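Local coordinates for beta-lactamase-related domain-containing protein (Bacteroides dorei DSM 17855, PDB 5TGF) that is probably a serine beta-lactamase-like hydrolase of the penicillin-binding-protein fold that can bind calcium, at residues Leu273-Glu276 against Ala277-Glu280; Trp295-Lys298 against Arg299-Val302. All coordinates share one frame; numbering follows the deposited sequence.

In the fold
Contact 1 (Leu-273 to Glu-280) and contact 2 (Trp-295 to Val-302) are two hairpin turns of the six-stranded antiparallel sheet, separated along the chain by the 281-285 to 293-297 connection: the first joins strand 270-274, outermost in the chain's sheet, to strand 281-285, the second joins strand 293-297 to strand 302-307. Their centres lie about 14 Å apart on the same side of the chain's centre. Two side-chain approaches bridge them: a long, weak ion pair with Asp-275 OD1 3.6 Å from Arg-299 NH2, and packing of Leu-273 CD1 at 4.2 Å from Asn-297 ND2. Contact 1 is a surface turn, contact 2 mostly buried. Both lie away from the annotated calcium-binding residues Val-72, Thr-75 and Leu-77.

Contact 1: Leu273-Glu276 against Ala277-Glu280; sequences LVDE and ATGE
Asp-275 and Thr-278 meet through their side chains, which cross at about a right angle. Starting from Asp-275 CB, the first neighbour is Thr-278 OG1 at 3.7 Å. With CG anti to the backbone N (chi1 177°), the carboxylate is carried over the start of the turn, where Asp-275 CG stands 4.0 Å from Ala-277 N. At the tip, Asp-275 OD2 accepts from Thr-278 OG1 at 2.8 Å through its anti lone pair, and also takes a weak bond from Thr-278 N at 3.1 Å. These contacts belong to the hairpin connection between strands 270-274 and 281-285, which a straight backbone bond closes: Asp-275 N to Glu-280 O, 2.8 Å and 167° at the hydrogen. Inside it, Asp-275 O receives weak bonds from Thr-278 N and Gly-279 N, while Gly-279, at positive phi (67°), lies in the reversal. Thr-278 OG1 plays both parts: it donates to Asp-275 OD2 and accepts from Glu-280 N at 3.2 Å, an ST turn. Beside the closing bond, Val-274 CG1 packs 3.6 Å from Glu-280 O.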
ATOM      1  N   LEU A 273      -0.080  -1.659  14.352  1.00 13.96           N
ATOM      2  CA  LEU A 273       0.203  -1.946  15.767  1.00 15.15           C
ATOM      3  C   LEU A 273       1.704  -1.773  16.002  1.00 15.54           C
ATOM      4  O   LEU A 273       2.550  -2.336  15.252  1.00 14.70           O
ATOM      5  CB  LEU A 273      -0.209  -3.375  16.128  1.00 15.06           C
ATOM      6  CG  LEU A 273      -1.635  -3.793  15.829  1.00 14.51           C
ATOM      7  CD1 LEU A 273      -1.834  -5.294  16.100  1.00 17.58           C
ATOM      8  CD2 LEU A 273      -2.576  -2.951  16.672  1.00 17.49           C
ATOM      9  N   VAL A 274       2.026  -1.088  17.105  1.00 17.06           N
ATOM     10  CA  VAL A 274       3.402  -0.704  17.378  1.00 18.00           C
ATOM     11  C   VAL A 274       3.753  -1.007  18.823  1.00 18.82           C
ATOM     12  O   VAL A 274       2.915  -0.874  19.724  1.00 16.46           O
ATOM     13  CB  VAL A 274       3.605   0.798  17.053  1.00 20.03           C
ATOM     14  CG1 VAL A 274       4.972   1.281  17.460  1.00 24.20           C
ATOM     15  CG2 VAL A 274       3.457   1.045  15.553  1.00 21.44           C
ATOM     16  N   ASP A 275       4.966  -1.515  19.018  1.00 18.32           N
ATOM     17  CA  ASP A 275       5.513  -1.696  20.376  1.00 21.20           C
ATOM     18  C   ASP A 275       6.198  -0.383  20.827  1.00 22.09           C
ATOM     19  O   ASP A 275       7.221   0.005  20.263  1.00 26.58           O
ATOM     20  CB  ASP A 275       6.500  -2.861  20.385  1.00 20.42           C
ATOM     21  CG  ASP A 275       7.170  -3.059  21.745  1.00 24.79           C
ATOM     22  OD1 ASP A 275       6.455  -3.361  22.711  1.00 23.12           O
ATOM     23  OD2 ASP A 275       8.402  -2.842  21.848  1.00 28.39           O
ATOM     24  N   GLU A 276       5.608   0.289  21.821  1.00 29.25           N
ATOM     25  CA  GLU A 276       6.135   1.567  22.361  1.00 39.97           C
ATOM     26  C   GLU A 276       7.610   1.483  22.791  1.00 39.01           C
ATOM     27  O   GLU A 276       8.406   2.332  22.430  1.00 46.42           O
ATOM     28  CB  GLU A 276       5.296   2.056  23.571  1.00 47.35           C
ATOM     29  CG  GLU A 276       4.012   2.830  23.234  1.00 52.00           C
ATOM     30  CD  GLU A 276       2.847   1.959  22.747  1.00 58.18           C
ATOM     31  OE1 GLU A 276       1.823   2.530  22.270  1.00 61.19           O
ATOM     32  OE2 GLU A 276       2.949   0.711  22.848  1.00 46.26           O
ATOM     33  N   ALA A 277       7.976   0.417  23.490  1.00 36.22           N
ATOM     34  CA  ALA A 277       9.308   0.309  24.092  1.00 36.94           C
ATOM     35  C   ALA A 277      10.422   0.301  23.044  1.00 37.31           C
ATOM     36  O   ALA A 277      11.495   0.859  23.280  1.00 40.62           O
ATOM     37  CB  ALA A 277       9.392  -0.929  24.976  1.00 38.03           C
ATOM     38  N   THR A 278      10.158  -0.307  21.883  1.00 29.25           N
ATOM     39  CA  THR A 278      11.151  -0.420  20.831  1.00 26.97           C
ATOM     40  C   THR A 278      10.850   0.454  19.618  1.00 30.99           C
ATOM     41  O   THR A 278      11.699   0.575  18.740  1.00 31.27           O
ATOM     42  CB  THR A 278      11.281  -1.851  20.293  1.00 26.14           C
ATOM     43  OG1 THR A 278      10.054  -2.249  19.681  1.00 22.59           O
ATOM     44  CG2 THR A 278      11.682  -2.835  21.385  1.00 28.62           C
ATOM     45  N   GLY A 279       9.628   0.977  19.526  1.00 27.58           N
ATOM     46  CA  GLY A 279       9.175   1.644  18.320  1.00 30.81           C
ATOM     47  C   GLY A 279       9.000   0.781  17.077  1.00 31.28           C
ATOM     48  O   GLY A 279       8.762   1.328  15.993  1.00 27.96           O
ATOM     49  N   GLU A 280       9.092  -0.556  17.204  1.00 22.99           N
ATOM     50  CA  GLU A 280       8.917  -1.436  16.074  1.00 25.41           C
ATOM     51  C   GLU A 280       7.405  -1.653  15.825  1.00 20.44           C
ATOM     52  O   GLU A 280       6.611  -1.857  16.745  1.00 20.93           O
ATOM     53  CB  GLU A 280       9.612  -2.803  16.304  1.00 30.23           C
ATOM     54  CG  GLU A 280      11.131  -2.739  16.460  1.00 36.42           C
ATOM     55  CD  GLU A 280      11.878  -2.678  15.124  1.00 43.19           C
ATOM     56  OE1 GLU A 280      12.264  -1.565  14.724  1.00 44.64           O
ATOM     57  OE2 GLU A 280      12.071  -3.737  14.478  1.00 47.39           O
TER

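Contact 2: Trp295-Lys298 against Arg299-Val302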
ATOM      1  N   TRP A 295      -1.974  -7.777   5.009  1.00 12.26           N
ATOM      2  CA  TRP A 295      -1.278  -7.482   6.248  1.00 12.73           C
ATOM      3  C   TRP A 295      -0.209  -8.480   6.608  1.00 12.99           C
ATOM      4  O   TRP A 295      -0.232  -9.649   6.159  1.00 13.34           O
ATOM      5  CB  TRP A 295      -2.269  -7.352   7.392  1.00 12.61           C
ATOM      6  CG  TRP A 295      -2.688  -8.643   8.021  1.00 13.37           C
ATOM      7  CD1 TRP A 295      -2.290  -9.115   9.241  1.00 15.12           C
ATOM      8  CD2 TRP A 295      -3.668  -9.571   7.534  1.00 13.51           C
ATOM      9  NE1 TRP A 295      -2.888 -10.336   9.492  1.00 14.68           N
ATOM     10  CE2 TRP A 295      -3.785 -10.606   8.501  1.00 14.89           C
ATOM     11  CE3 TRP A 295      -4.471  -9.629   6.383  1.00 15.79           C
ATOM     12  CZ2 TRP A 295      -4.638 -11.722   8.328  1.00 14.01           C
ATOM     13  CZ3 TRP A 295      -5.320 -10.735   6.204  1.00 14.03           C
ATOM     14  CH2 TRP A 295      -5.416 -11.749   7.194  1.00 15.64           C
ATOM     15  N   ILE A 296       0.671  -8.032   7.489  1.00 12.81           N
ATOM     16  CA  ILE A 296       1.622  -8.902   8.160  1.00 14.62           C
ATOM     17  C   ILE A 296       1.490  -8.632   9.661  1.00 15.36           C
ATOM     18  O   ILE A 296       1.434  -7.464  10.093  1.00 14.25           O
ATOM     19  CB  ILE A 296       3.041  -8.601   7.704  1.00 15.47           C
ATOM     20  CG1 ILE A 296       3.250  -9.032   6.252  1.00 17.50           C
ATOM     21  CG2 ILE A 296       4.064  -9.244   8.615  1.00 20.06           C
ATOM     22  CD1 ILE A 296       4.610  -8.620   5.722  1.00 17.71           C
ATOM     23  N   ASN A 297       1.435  -9.703  10.462  1.00 13.46           N
ATOM     24  CA  ASN A 297       1.559  -9.602  11.919  1.00 14.39           C
ATOM     25  C   ASN A 297       2.765 -10.428  12.373  1.00 15.30           C
ATOM     26  O   ASN A 297       2.747 -11.685  12.329  1.00 16.95           O
ATOM     27  CB  ASN A 297       0.279 -10.045  12.622  1.00 13.44           C
ATOM     28  CG  ASN A 297       0.334  -9.806  14.142  1.00 14.43           C
ATOM     29  OD1 ASN A 297       1.245 -10.276  14.827  1.00 14.96           O
ATOM     30  ND2 ASN A 297      -0.599  -9.028  14.651  1.00 15.27           N
ATOM     31  N   LYS A 298       3.831  -9.733  12.738  1.00 15.24           N
ATOM     32  CA  LYS A 298       5.082 -10.420  13.069  1.00 19.48           C
ATOM     33  C   LYS A 298       4.997 -11.244  14.354  1.00 22.97           C
ATOM     34  O   LYS A 298       5.715 -12.201  14.498  1.00 20.56           O
ATOM     35  CB  LYS A 298       6.244  -9.444  13.149  1.00 23.02           C
ATOM     36  CG  LYS A 298       6.524  -8.743  11.826  1.00 24.15           C
ATOM     37  CD  LYS A 298       7.709  -7.814  11.957  1.00 30.67           C
ATOM     38  CE  LYS A 298       7.683  -6.753  10.869  1.00 35.49           C
ATOM     39  NZ  LYS A 298       8.994  -6.088  10.745  1.00 43.00           N
ATOM     40  N   ARG A 299       4.165 -10.830  15.297  1.00 20.65           N
ATOM     41  CA  ARG A 299       3.994 -11.567  16.527  1.00 22.78           C
ATOM     42  C   ARG A 299       3.252 -12.878  16.314  1.00 22.75           C
ATOM     43  O   ARG A 299       3.660 -13.886  16.878  1.00 23.18           O
ATOM     44  CB  ARG A 299       3.262 -10.721  17.549  1.00 23.97           C
ATOM     45  CG  ARG A 299       4.156  -9.621  18.092  1.00 27.49           C
ATOM     46  CD  ARG A 299       3.673  -9.186  19.455  1.00 29.79           C
ATOM     47  NE  ARG A 299       4.469  -8.070  19.951  1.00 29.26           N
ATOM     48  CZ  ARG A 299       4.064  -7.251  20.907  1.00 30.90           C
ATOM     49  NH1 ARG A 299       2.865  -7.436  21.469  1.00 27.08           N
ATOM     50  NH2 ARG A 299       4.863  -6.261  21.301  1.00 32.51           N
ATOM     51  N   ASP A 300       2.223 -12.866  15.466  1.00 23.50           N
ATOM     52  CA  ASP A 300       1.530 -14.096  15.022  1.00 22.36           C
ATOM     53  C   ASP A 300       2.377 -14.955  14.087  1.00 22.01           C
ATOM     54  O   ASP A 300       2.084 -16.109  13.913  1.00 20.93           O
ATOM     55  CB  ASP A 300       0.240 -13.777  14.271  1.00 22.07           C
ATOM     56  CG  ASP A 300      -0.788 -13.029  15.110  1.00 27.39           C
ATOM     57  OD1 ASP A 300      -0.692 -13.125  16.353  1.00 27.57           O
ATOM     58  OD2 ASP A 300      -1.694 -12.364  14.503  1.00 25.20           O
ATOM     59  N   GLY A 301       3.356 -14.358  13.421  1.00 20.85           N
ATOM     60  CA  GLY A 301       4.083 -15.005  12.332  1.00 22.99           C
ATOM     61  C   GLY A 301       3.229 -15.206  11.075  1.00 22.15           C
ATOM     62  O   GLY A 301       3.399 -16.191  10.352  1.00 19.87           O
ATOM     63  N   VAL A 302       2.302 -14.275  10.847  1.00 16.95           N
ATOM     64  CA  VAL A 302       1.279 -14.388   9.831  1.00 18.65           C
ATOM     65  C   VAL A 302       1.476 -13.344   8.711  1.00 18.67           C
ATOM     66  O   VAL A 302       1.836 -12.174   8.978  1.00 15.98           O
ATOM     67  CB  VAL A 302      -0.125 -14.210  10.465  1.00 18.27           C
ATOM     68  CG1 VAL A 302      -1.141 -13.850   9.432  1.00 20.54           C
ATOM     69  CG2 VAL A 302      -0.576 -15.480  11.190  1.00 19.43           C
TER
HETATM   70  O   HOH W   1      -3.113 -11.534  12.161  1.00 15.46           O
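The amide of Asn-297 lies against the carboxylate of Asp-300, the two planes stacked only 10° apart, with Asn-297 CG 3.3 Å from Asp-300 OD2. The same amide reaches the turn backbone: Asn-297 OD1 accepts from Asp-300 N at 2.8 Å. That bond is straight at the hydrogen (168°), although the donor sits above the amide carbonyl plane and not on a lone pair. A chi1 of -174° swings the amide of Asn-297 away from its own N and over the turn. Next come the backbone bonds that pair the two ends of the turn, Asn-297 N to Val-302 O at 2.9 Å and Val-302 N to Asn-297 O at 3.0 Å, an antiparallel hydrogen-bonded pair. Gly-301 and Val-302 both face Asn-297, a G1 beta bulge, with the glycine at positive phi.

Farther out, a water accepts from Trp-295 NE1 at 2.9 Å and donates to Asp-300 OD2 at 2.9 Å, linking the indole to the stacked carboxylate. Trp-295 NE1 also approaches Val-302 CG1 obliquely. Thr-334 and Asn-338 hydrogen-bond the two oxygens of Asp-300, and Gln-283 OE1 engages Asn-297 ND2, so both stacked groups are anchored from outside the turn. Helix 328-337 packs on Trp-295, Asn-297 and Asp-300; Ile-296 touches helix 207-218, while Val-302 meets strand 28-35, the next strand of the sheet.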